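Local coordinates for protein bucandin (Bungarus candidus, PDB 1F94) that is a three-finger neurotoxin thought to enhance presynaptic acetylcholine release, an activity for which experimental support is lacking, at residues 25-31 with 47-53; 2-6 with 36-40; 22-26 with 56-62. All blocks are in the same frame, centred on the assembly; numbering follows the deposited sequence.

Interaction 1 of 3, residues 25-31 with 47-53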
loop_
_atom_site.group_PDB
_atom_site.type_symbol
_atom_site.label_atom_id
_atom_site.label_comp_id
_atom_site.label_asym_id
_atom_site.label_seq_id
_atom_site.Cartn_x
_atom_site.Cartn_y
_atom_site.Cartn_z
ATOM N N TYR A 25 -0.070 -1.604 -2.528
ATOM C CA TYR A 25 0.555 -0.297 -2.564
ATOM C C TYR A 25 1.092 0.032 -1.163
ATOM O O TYR A 25 0.552 -0.391 -0.134
ATOM C CB TYR A 25 -0.308 0.831 -3.126
ATOM C CG TYR A 25 -1.597 1.058 -2.400
ATOM C CD1 TYR A 25 -1.670 1.993 -1.358
ATOM C CD2 TYR A 25 -2.751 0.376 -2.717
ATOM C CE1 TYR A 25 -2.876 2.204 -0.690
ATOM C CE2 TYR A 25 -3.929 0.580 -2.085
ATOM C CZ TYR A 25 -3.984 1.514 -1.049
ATOM O OH TYR A 25 -5.181 1.713 -0.379
ATOM N N LYS A 26 2.093 0.879 -1.157
ATOM C CA LYS A 26 2.697 1.467 0.058
ATOM C C LYS A 26 2.987 2.913 -0.308
ATOM O O LYS A 26 4.018 3.235 -0.893
ATOM C CB LYS A 26 3.992 0.756 0.404
ATOM C CG LYS A 26 4.616 1.295 1.671
ATOM C CD LYS A 26 5.870 0.634 2.122
ATOM C CE LYS A 26 7.083 0.697 1.249
ATOM N NZ LYS A 26 8.211 -0.067 1.960
ATOM N N TRP A 27 2.059 3.768 0.107
ATOM C CA TRP A 27 2.032 5.186 -0.206
ATOM C C TRP A 27 2.418 5.921 1.080
ATOM O O TRP A 27 1.748 5.777 2.110
ATOM C CB TRP A 27 0.720 5.624 -0.792
ATOM C CG TRP A 27 0.391 7.002 -1.222
ATOM C CD1 TRP A 27 0.460 8.167 -0.477
ATOM C CD2 TRP A 27 -0.106 7.409 -2.517
ATOM N NE1 TRP A 27 0.050 9.261 -1.236
ATOM C CE2 TRP A 27 -0.308 8.824 -2.497
ATOM C CE3 TRP A 27 -0.426 6.812 -3.713
ATOM C CZ2 TRP A 27 -0.772 9.545 -3.596
ATOM C CZ3 TRP A 27 -0.891 7.534 -4.790
ATOM C CH2 TRP A 27 -1.102 8.934 -4.763
ATOM N N LEU A 28 3.439 6.705 1.032
ATOM C CA LEU A 28 3.980 7.398 2.166
ATOM C C LEU A 28 3.957 8.895 1.891
ATOM O O LEU A 28 4.426 9.344 0.863
ATOM C CB LEU A 28 5.424 6.971 2.447
ATOM C CG LEU A 28 5.585 5.448 2.551
ATOM C CD1 LEU A 28 7.078 5.067 2.668
ATOM C CD2 LEU A 28 4.807 4.850 3.685
ATOM N N ASN A 29 3.434 9.658 2.876
ATOM C CA ASN A 29 3.493 11.123 2.808
ATOM C C ASN A 29 4.793 11.563 3.429
ATOM O O ASN A 29 5.059 11.321 4.624
ATOM C CB ASN A 29 2.263 11.689 3.500
ATOM C CG ASN A 29 2.187 13.192 3.329
ATOM O OD1 ASN A 29 3.108 13.942 3.657
ATOM N ND2 ASN A 29 1.072 13.651 2.795
ATOM N N LYS A 30 5.647 12.175 2.657
ATOM C CA LYS A 30 6.974 12.544 3.101
ATOM C C LYS A 30 6.977 13.699 4.064
ATOM O O LYS A 30 8.001 13.964 4.692
ATOM C CB LYS A 30 7.874 12.925 1.882
ATOM C CG LYS A 30 8.081 11.840 0.860
ATOM C CD LYS A 30 9.055 12.289 -0.225
ATOM C CE LYS A 30 9.344 11.219 -1.231
ATOM N NZ LYS A 30 10.296 11.677 -2.235
ATOM N N ILE A 31 5.857 14.398 4.164
ATOM C CA ILE A 31 5.730 15.574 5.021
ATOM C C ILE A 31 5.166 15.198 6.381
ATOM O O ILE A 31 5.632 15.630 7.441
ATOM C CB ILE A 31 4.898 16.660 4.287
ATOM C CG1 ILE A 31 5.421 17.001 2.906
ATOM C CG2 ILE A 31 4.841 17.929 5.147
ATOM C CD1 ILE A 31 6.893 17.290 2.826
ATOM N N ASP A 47 7.608 9.330 -6.711
ATOM C CA ASP A 47 8.693 9.805 -5.853
ATOM C C ASP A 47 8.786 11.304 -6.058
ATOM O O ASP A 47 9.686 11.827 -6.722
ATOM C CB ASP A 47 9.981 9.091 -6.174
ATOM C CG ASP A 47 11.110 9.278 -5.176
ATOM O OD1 ASP A 47 12.265 9.005 -5.515
ATOM O OD2 ASP A 47 10.905 9.685 -3.983
ATOM N N THR A 48 7.953 12.083 -5.409
ATOM C CA THR A 48 7.873 13.523 -5.518
ATOM C C THR A 48 8.263 14.209 -4.227
ATOM O O THR A 48 8.600 13.548 -3.253
ATOM C CB THR A 48 6.468 13.968 -5.984
ATOM O OG1 THR A 48 5.599 13.534 -4.972
ATOM C CG2 THR A 48 6.031 13.360 -7.288
ATOM N N TRP A 49 8.126 15.524 -4.175
ATOM C CA TRP A 49 8.502 16.240 -2.977
ATOM C C TRP A 49 7.697 15.740 -1.764
ATOM O O TRP A 49 8.204 15.771 -0.632
ATOM C CB TRP A 49 8.303 17.766 -3.170
ATOM C CG TRP A 49 6.857 18.178 -3.193
ATOM C CD1 TRP A 49 5.971 18.164 -4.229
ATOM C CD2 TRP A 49 6.100 18.686 -2.068
ATOM N NE1 TRP A 49 4.755 18.620 -3.838
ATOM C CE2 TRP A 49 4.799 18.930 -2.536
ATOM C CE3 TRP A 49 6.428 18.928 -0.746
ATOM C CZ2 TRP A 49 3.806 19.409 -1.709
ATOM C CZ3 TRP A 49 5.417 19.426 0.076
ATOM C CH2 TRP A 49 4.155 19.654 -0.422
ATOM N N ASN A 50 6.442 15.332 -1.958
ATOM C CA ASN A 50 5.554 14.992 -0.873
ATOM C C ASN A 50 5.090 13.511 -0.829
ATOM O O ASN A 50 4.544 13.123 0.235
ATOM C CB ASN A 50 4.289 15.857 -0.821
ATOM C CG ASN A 50 3.435 15.814 -2.058
ATOM O OD1 ASN A 50 3.921 15.483 -3.128
ATOM N ND2 ASN A 50 2.175 16.196 -1.919
ATOM N N VAL A 51 5.286 12.749 -1.850
ATOM C CA VAL A 51 4.764 11.394 -1.941
ATOM C C VAL A 51 5.822 10.410 -2.403
ATOM O O VAL A 51 6.514 10.605 -3.406
ATOM C CB VAL A 51 3.513 11.286 -2.818
ATOM C CG1 VAL A 51 3.044 9.861 -3.033
ATOM C CG2 VAL A 51 2.381 12.162 -2.225
ATOM N N TYR A 52 5.869 9.285 -1.720
ATOM C CA TYR A 52 6.569 8.077 -2.183
ATOM C C TYR A 52 5.496 6.997 -2.314
ATOM O O TYR A 52 4.778 6.736 -1.351
ATOM C CB TYR A 52 7.610 7.647 -1.168
ATOM C CG TYR A 52 8.262 6.345 -1.498
ATOM C CD1 TYR A 52 9.357 6.319 -2.290
ATOM C CD2 TYR A 52 7.757 5.141 -1.006
ATOM C CE1 TYR A 52 9.966 5.090 -2.594
ATOM C CE2 TYR A 52 8.324 3.940 -1.333
ATOM C CZ TYR A 52 9.430 3.934 -2.144
ATOM O OH TYR A 52 9.979 2.706 -2.400
ATOM N N ASN A 53 5.437 6.310 -3.436
ATOM C CA ASN A 53 4.537 5.165 -3.518
ATOM C C ASN A 53 5.289 4.052 -4.240
ATOM O O ASN A 53 5.818 4.264 -5.328
ATOM C CB ASN A 53 3.250 5.485 -4.272
ATOM C CG ASN A 53 2.274 4.322 -4.278
ATOM O OD1 ASN A 53 1.890 3.807 -3.234
ATOM N ND2 ASN A 53 1.910 3.911 -5.471
HETATM O O HOH W 1 1.130 16.640 1.144
#

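Interaction 2 of 3, residues 2-6 with 36-40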
loop_
_atom_site.group_PDB
_atom_site.type_symbol
_atom_site.label_atom_id
_atom_site.label_comp_id
_atom_site.label_asym_id
_atom_site.label_seq_id
_atom_site.Cartn_x
_atom_site.Cartn_y
_atom_site.Cartn_z
ATOM N N GLU A 2 -3.628 -11.175 -0.183
ATOM C CA GLU A 2 -3.887 -10.151 0.796
ATOM C C GLU A 2 -2.774 -9.132 0.725
ATOM O O GLU A 2 -1.671 -9.407 0.300
ATOM C CB GLU A 2 -3.920 -10.726 2.230
ATOM C CG GLU A 2 -5.082 -11.709 2.482
ATOM C CD GLU A 2 -4.979 -12.322 3.902
ATOM O OE1 GLU A 2 -3.838 -12.522 4.429
ATOM O OE2 GLU A 2 -6.017 -12.576 4.511
ATOM N N CYS A 3 -3.073 -7.920 1.206
ATOM C CA CYS A 3 -2.113 -6.886 1.427
ATOM C C CYS A 3 -2.272 -6.353 2.850
ATOM O O CYS A 3 -3.295 -6.555 3.489
ATOM C CB CYS A 3 -2.343 -5.686 0.466
ATOM S SG CYS A 3 -2.214 -6.124 -1.276
ATOM N N TYR A 4 -1.246 -5.663 3.323
ATOM C CA TYR A 4 -1.373 -4.908 4.571
ATOM C C TYR A 4 -2.162 -3.644 4.339
ATOM O O TYR A 4 -2.197 -3.062 3.242
ATOM C CB TYR A 4 0.005 -4.585 5.177
ATOM C CG TYR A 4 0.710 -5.800 5.666
ATOM C CD1 TYR A 4 1.873 -6.304 5.068
ATOM C CD2 TYR A 4 0.207 -6.513 6.780
ATOM C CE1 TYR A 4 2.485 -7.430 5.571
ATOM C CE2 TYR A 4 0.797 -7.621 7.289
ATOM C CZ TYR A 4 1.962 -8.103 6.664
ATOM O OH TYR A 4 2.574 -9.214 7.136
ATOM N N ARG A 5 -2.797 -3.176 5.422
ATOM C CA ARG A 5 -3.460 -1.899 5.481
ATOM C C ARG A 5 -3.241 -1.316 6.884
ATOM O O ARG A 5 -2.859 -2.036 7.821
ATOM C CB ARG A 5 -4.918 -1.907 5.072
ATOM C CG ARG A 5 -5.840 -2.541 6.039
ATOM C CD ARG A 5 -7.317 -2.434 5.691
ATOM N NE ARG A 5 -8.115 -2.808 6.857
ATOM C CZ ARG A 5 -8.482 -2.001 7.868
ATOM N NH1 ARG A 5 -8.190 -0.710 7.940
ATOM N NH2 ARG A 5 -9.202 -2.547 8.832
ATOM N N CYS A 6 -3.518 -0.032 7.012
ATOM C CA CYS A 6 -3.298 0.686 8.247
ATOM C C CYS A 6 -4.605 1.121 8.922
ATOM O O CYS A 6 -5.558 1.552 8.308
ATOM C CB CYS A 6 -2.435 1.940 7.993
ATOM S SG CYS A 6 -0.858 1.630 7.179
ATOM N N TRP A 36 -0.223 4.884 3.851
ATOM C CA TRP A 36 -1.450 4.457 3.209
ATOM C C TRP A 36 -1.144 3.197 2.425
ATOM O O TRP A 36 -0.421 3.232 1.442
ATOM C CB TRP A 36 -2.005 5.545 2.291
ATOM C CG TRP A 36 -3.303 5.151 1.676
ATOM C CD1 TRP A 36 -4.306 4.398 2.178
ATOM C CD2 TRP A 36 -3.753 5.545 0.350
ATOM N NE1 TRP A 36 -5.341 4.267 1.287
ATOM C CE2 TRP A 36 -5.006 4.973 0.154
ATOM C CE3 TRP A 36 -3.167 6.312 -0.662
ATOM C CZ2 TRP A 36 -5.714 5.150 -1.042
ATOM C CZ3 TRP A 36 -3.875 6.474 -1.838
ATOM C CH2 TRP A 36 -5.127 5.904 -2.024
ATOM N N LEU A 37 -1.693 2.061 2.891
ATOM C CA LEU A 37 -1.383 0.731 2.380
ATOM C C LEU A 37 -2.668 0.019 1.987
ATOM O O LEU A 37 -3.720 0.166 2.660
ATOM C CB LEU A 37 -0.634 -0.097 3.455
ATOM C CG LEU A 37 0.861 0.147 3.539
ATOM C CD1 LEU A 37 1.293 1.551 3.875
ATOM C CD2 LEU A 37 1.439 -0.860 4.559
ATOM N N GLY A 38 -2.632 -0.840 0.976
ATOM C CA GLY A 38 -3.781 -1.645 0.657
ATOM C C GLY A 38 -3.575 -2.371 -0.672
ATOM O O GLY A 38 -2.482 -2.478 -1.165
ATOM N N CYS A 39 -4.690 -2.921 -1.164
ATOM C CA CYS A 39 -4.784 -3.600 -2.458
ATOM C C CYS A 39 -5.262 -2.599 -3.504
ATOM O O CYS A 39 -6.104 -1.711 -3.201
ATOM C CB CYS A 39 -5.824 -4.700 -2.462
ATOM S SG CYS A 39 -5.675 -6.023 -1.259
ATOM N N ALA A 40 -4.848 -2.748 -4.761
ATOM C CA ALA A 40 -5.346 -1.847 -5.813
ATOM C C ALA A 40 -5.292 -2.555 -7.166
ATOM O O ALA A 40 -4.448 -3.425 -7.416
ATOM C CB ALA A 40 -4.506 -0.605 -5.911
HETATM O O HOH W 2 -3.971 1.785 4.792
#

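Interaction 3 of 3, residues 22-26 with 56-62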
loop_
_atom_site.group_PDB
_atom_site.type_symbol
_atom_site.label_atom_id
_atom_site.label_comp_id
_atom_site.label_asym_id
_atom_site.label_seq_id
_atom_site.Cartn_x
_atom_site.Cartn_y
_atom_site.Cartn_z
ATOM N N THR A 22 -4.363 -6.632 -8.396
ATOM C CA THR A 22 -3.170 -7.497 -8.368
ATOM C C THR A 22 -1.995 -6.749 -7.694
ATOM O O THR A 22 -0.972 -7.380 -7.570
ATOM C CB THR A 22 -2.769 -7.894 -9.772
ATOM O OG1 THR A 22 -2.621 -6.601 -10.471
ATOM C CG2 THR A 22 -3.856 -8.711 -10.442
ATOM N N PHE A 23 -2.160 -5.504 -7.220
ATOM C CA PHE A 23 -1.119 -4.802 -6.515
ATOM C C PHE A 23 -1.434 -4.603 -5.039
ATOM O O PHE A 23 -2.573 -4.386 -4.644
ATOM C CB PHE A 23 -0.930 -3.391 -7.058
ATOM C CG PHE A 23 -0.524 -3.344 -8.536
ATOM C CD1 PHE A 23 0.797 -3.528 -8.879
ATOM C CD2 PHE A 23 -1.468 -3.143 -9.513
ATOM C CE1 PHE A 23 1.138 -3.528 -10.202
ATOM C CE2 PHE A 23 -1.108 -3.107 -10.830
ATOM C CZ PHE A 23 0.216 -3.276 -11.159
ATOM N N CYS A 24 -0.365 -4.621 -4.236
ATOM C CA CYS A 24 -0.352 -3.971 -2.948
ATOM C C CYS A 24 0.413 -2.675 -3.144
ATOM O O CYS A 24 1.456 -2.624 -3.823
ATOM C CB CYS A 24 0.371 -4.774 -1.895
ATOM S SG CYS A 24 -0.235 -6.436 -1.544
ATOM N N TYR A 25 -0.070 -1.604 -2.528
ATOM C CA TYR A 25 0.555 -0.297 -2.564
ATOM C C TYR A 25 1.092 0.032 -1.163
ATOM O O TYR A 25 0.552 -0.391 -0.134
ATOM C CB TYR A 25 -0.308 0.831 -3.126
ATOM C CG TYR A 25 -1.597 1.058 -2.400
ATOM C CD1 TYR A 25 -1.670 1.993 -1.358
ATOM C CD2 TYR A 25 -2.751 0.376 -2.717
ATOM C CE1 TYR A 25 -2.876 2.204 -0.690
ATOM C CE2 TYR A 25 -3.929 0.580 -2.085
ATOM C CZ TYR A 25 -3.984 1.514 -1.049
ATOM O OH TYR A 25 -5.181 1.713 -0.379
ATOM N N LYS A 26 2.093 0.879 -1.157
ATOM C CA LYS A 26 2.697 1.467 0.058
ATOM C C LYS A 26 2.987 2.913 -0.308
ATOM O O LYS A 26 4.018 3.235 -0.893
ATOM C CB LYS A 26 3.992 0.756 0.404
ATOM C CG LYS A 26 4.616 1.295 1.671
ATOM C CD LYS A 26 5.870 0.634 2.122
ATOM C CE LYS A 26 7.083 0.697 1.249
ATOM N NZ LYS A 26 8.211 -0.067 1.960
ATOM N N CYS A 56 3.749 -3.540 -5.509
ATOM C CA CYS A 56 4.267 -4.919 -5.537
ATOM C C CYS A 56 3.129 -5.843 -5.771
ATOM O O CYS A 56 1.941 -5.474 -5.584
ATOM C CB CYS A 56 5.076 -5.240 -4.282
ATOM S SG CYS A 56 4.194 -5.056 -2.717
ATOM N N THR A 57 3.360 -7.091 -6.211
ATOM C CA THR A 57 2.309 -7.977 -6.699
ATOM C C THR A 57 2.241 -9.340 -6.031
ATOM O O THR A 57 1.644 -10.265 -6.595
ATOM C CB THR A 57 2.408 -8.164 -8.231
ATOM O OG1 THR A 57 3.666 -8.746 -8.568
ATOM C CG2 THR A 57 2.276 -6.856 -8.954
ATOM N N THR A 58 2.728 -9.490 -4.812
ATOM C CA THR A 58 2.600 -10.750 -4.102
ATOM C C THR A 58 2.030 -10.515 -2.701
ATOM O O THR A 58 2.041 -9.466 -2.135
ATOM C CB THR A 58 3.893 -11.556 -4.036
ATOM O OG1 THR A 58 4.884 -10.742 -3.354
ATOM C CG2 THR A 58 4.499 -11.831 -5.391
ATOM N N ASN A 59 1.536 -11.647 -2.145
ATOM C CA ASN A 59 0.844 -11.649 -0.885
ATOM C C ASN A 59 1.667 -10.939 0.200
ATOM O O ASN A 59 2.809 -11.238 0.462
ATOM C CB ASN A 59 0.579 -13.102 -0.499
ATOM C CG ASN A 59 -0.262 -13.245 0.755
ATOM O OD1 ASN A 59 0.157 -13.726 1.805
ATOM N ND2 ASN A 59 -1.469 -12.834 0.609
ATOM N N LEU A 60 1.050 -9.966 0.852
ATOM C CA LEU A 60 1.585 -9.240 1.988
ATOM C C LEU A 60 2.957 -8.641 1.705
ATOM O O LEU A 60 3.838 -8.549 2.552
ATOM C CB LEU A 60 1.604 -10.151 3.237
ATOM C CG LEU A 60 0.223 -10.616 3.704
ATOM C CD1 LEU A 60 0.356 -11.552 4.927
ATOM C CD2 LEU A 60 -0.657 -9.443 4.046
ATOM N N CYS A 61 3.141 -8.163 0.481
ATOM C CA CYS A 61 4.429 -7.654 0.019
ATOM C C CYS A 61 4.711 -6.223 0.474
ATOM O O CYS A 61 5.852 -5.774 0.441
ATOM C CB CYS A 61 4.562 -7.758 -1.491
ATOM S SG CYS A 61 3.323 -6.884 -2.483
ATOM N N ASN A 62 3.671 -5.467 0.869
ATOM C CA ASN A 62 3.797 -4.061 1.220
ATOM C C ASN A 62 4.133 -3.913 2.706
ATOM O O ASN A 62 3.375 -3.372 3.534
ATOM C CB ASN A 62 2.566 -3.270 0.841
ATOM C CG ASN A 62 1.278 -3.777 1.444
ATOM O OD1 ASN A 62 1.141 -4.932 1.846
ATOM N ND2 ASN A 62 0.274 -2.882 1.473
HETATM O O HOH W 3 -0.728 -10.049 -8.044
#

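Interaction 1 of 3, residues 25-31 with 47-53
Lys30 stretches across residues 47-50, meeting the Asp47 side chain at about a right angle, and ends in a double grip: its NZ lies 2.7 Å from Asp47 OD2 in a salt bridge and donates a second hydrogen bond to Thr48 O at 2.7 Å. With CG beside the backbone N (chi1 -60°) and the chain extended beyond it, the methylenes run past the backbone carbonyls of Thr48 and Trp49. This is where the second and third loops of the three-finger fold meet. Strand 25-29 runs antiparallel to strand 51-53, and Leu28 and Tyr52 form a hydrogen-bonded pair, Leu28 N to Tyr52 O at 2.7 Å and Tyr52 N to Leu28 O at 3.0 Å. Beyond the strand end, Lys30 N donates to Asn50 O (2.8 Å). On the face carrying Leu28 and Tyr52, the side chains lie alongside each other, Leu28 CD1 being 3.7 Å from Tyr52 CD2. On the other, Trp27 has two conformers; in one, Val51 CG1 sits over one face of the indole in a CH-pi contact, 3.7 Å from the centroid of the five-membered ring of Trp27 and 21° off its normal. The Asn53 side chain crosses that of Trp27 at about a right angle, amide and indole planes 50° apart, and its ND2 is held by Thr44 O. At the exposed end, Ile31 packs obliquely against the Trp49 indole, one face of which has Asn50 CB over its centre. Asn29 OD1 accepts from Ile31 N in an Asx turn and also from Ser32 N, while a water accepts from Asn50 ND2 at 3.3 Å and, weakly, from Asn29 ND2.

Interaction 2 of 3, residues 2-6 with 36-40
Cys3 and Cys39 press their sulfurs together, SG to SG 3.5 Å, without being bonded to each other: Cys3 is joined to Cys24 and Cys39 to Cys17, so two disulfides of the three-finger core lie against each other. Both side chains set SG beside the backbone N (chi1 near -60°), which brings the two sulfurs into contact between the strands, and Cys3 CB rests against the Gly38 carbonyl. This is the tight end. Next to it the backbones approach closely but lack direct hydrogen bonds: Tyr4 O lies 3.2 Å from Gly38 N at an angle too poor for one, and it also makes a CA-H...O contact with Gly38 CA at 3.3 Å. Arg5 CA makes a similar contact with Leu37 O. Leu37 fills the middle of the interface. Its CB lies 3.4 Å from Tyr4 O, its CD2 touches Tyr4 CB, and its CD1 meets Cys6 SG at 3.9 Å, so each methyl meets a different side chain of strand 2-6. The ring and the charged end turn elsewhere: the Tyr4 phenol and Arg5 guanidinium both lead away from strand 36-40. At the Cys6 end the strands part and a water serves two donors that cannot bond each other, accepting from Cys6 N at 2.9 Å and from Leu37 N at 3.0 Å. The strand directions are 147° apart, and the strands belong to different sheets. Strand 2-7 pairs with strand 12-16, to which the backbones of Cys3 and Arg5 are bonded, whereas strand 35-40 lies at the edge of the four-stranded sheet beside strand 23-29; Asn62 OD1 reaches Tyr4 N from the C-terminal loop.

Interaction 3 of 3, residues 22-26 with 56-62
Cys24 and Cys56 exchange both backbone bonds of an antiparallel hydrogen-bonded pair: Cys24 N donates to Cys56 O at 2.8 Å and Cys56 N to Cys24 O at 3.0 Å. Asn62 adds a third, side-chain bond. Its ND2 donates to Tyr25 O at 3.0 Å, fairly straight at 160°, with the oxygen close to the amide plane but the donor lying above the carbonyl plane of Tyr25. Placing CG between its backbone N and carbonyl carbon (chi1 57°) also sets the amide against Cys24 CB. Its OD1 is taken by Tyr4 N of the first loop, so both amide atoms of this buried side chain are used. Residues 56-62 form the disulfide-closed C-terminal loop of the three-finger fold, Cys56 SG to Cys61 SG 2.0 Å, with a type II turn at Thr58-Cys61. Cys24 CB packs on this bridge, 3.7 Å from Cys61 SG. At the other end Thr22 and Phe23 make a classic bulge opposite Ala40. Phe23 and Thr57 lie side by side, CD1 to CG2 3.6 Å. Here a water donates to Thr22 O at 2.7 Å and to Thr57 O at 2.8 Å, joining two acceptors that could not bond directly.

How the interactions relate
Interactions 1 and 3 use overlapping parts of strand 23-29, sharing Tyr25 and Lys26, and both lie at the surface; interaction 2 sits nearest the chain's centre and is more buried. The chemistry follows position. Residues 25-31 with 47-53 hold two loops together by strand pairing, aromatic contacts and a salt bridge toward their tips, while residues 2-6 with 36-40 rely on sulfur and leucine contacts plus a water. Interaction 3 mixes strand pairing with a disulfide and a buried amide. It is tied to interaction 2 covalently through Cys3-Cys24, and strand 35-40 also meets strand 23-29 by backbone bonds such as Ala40 N to Phe23 O.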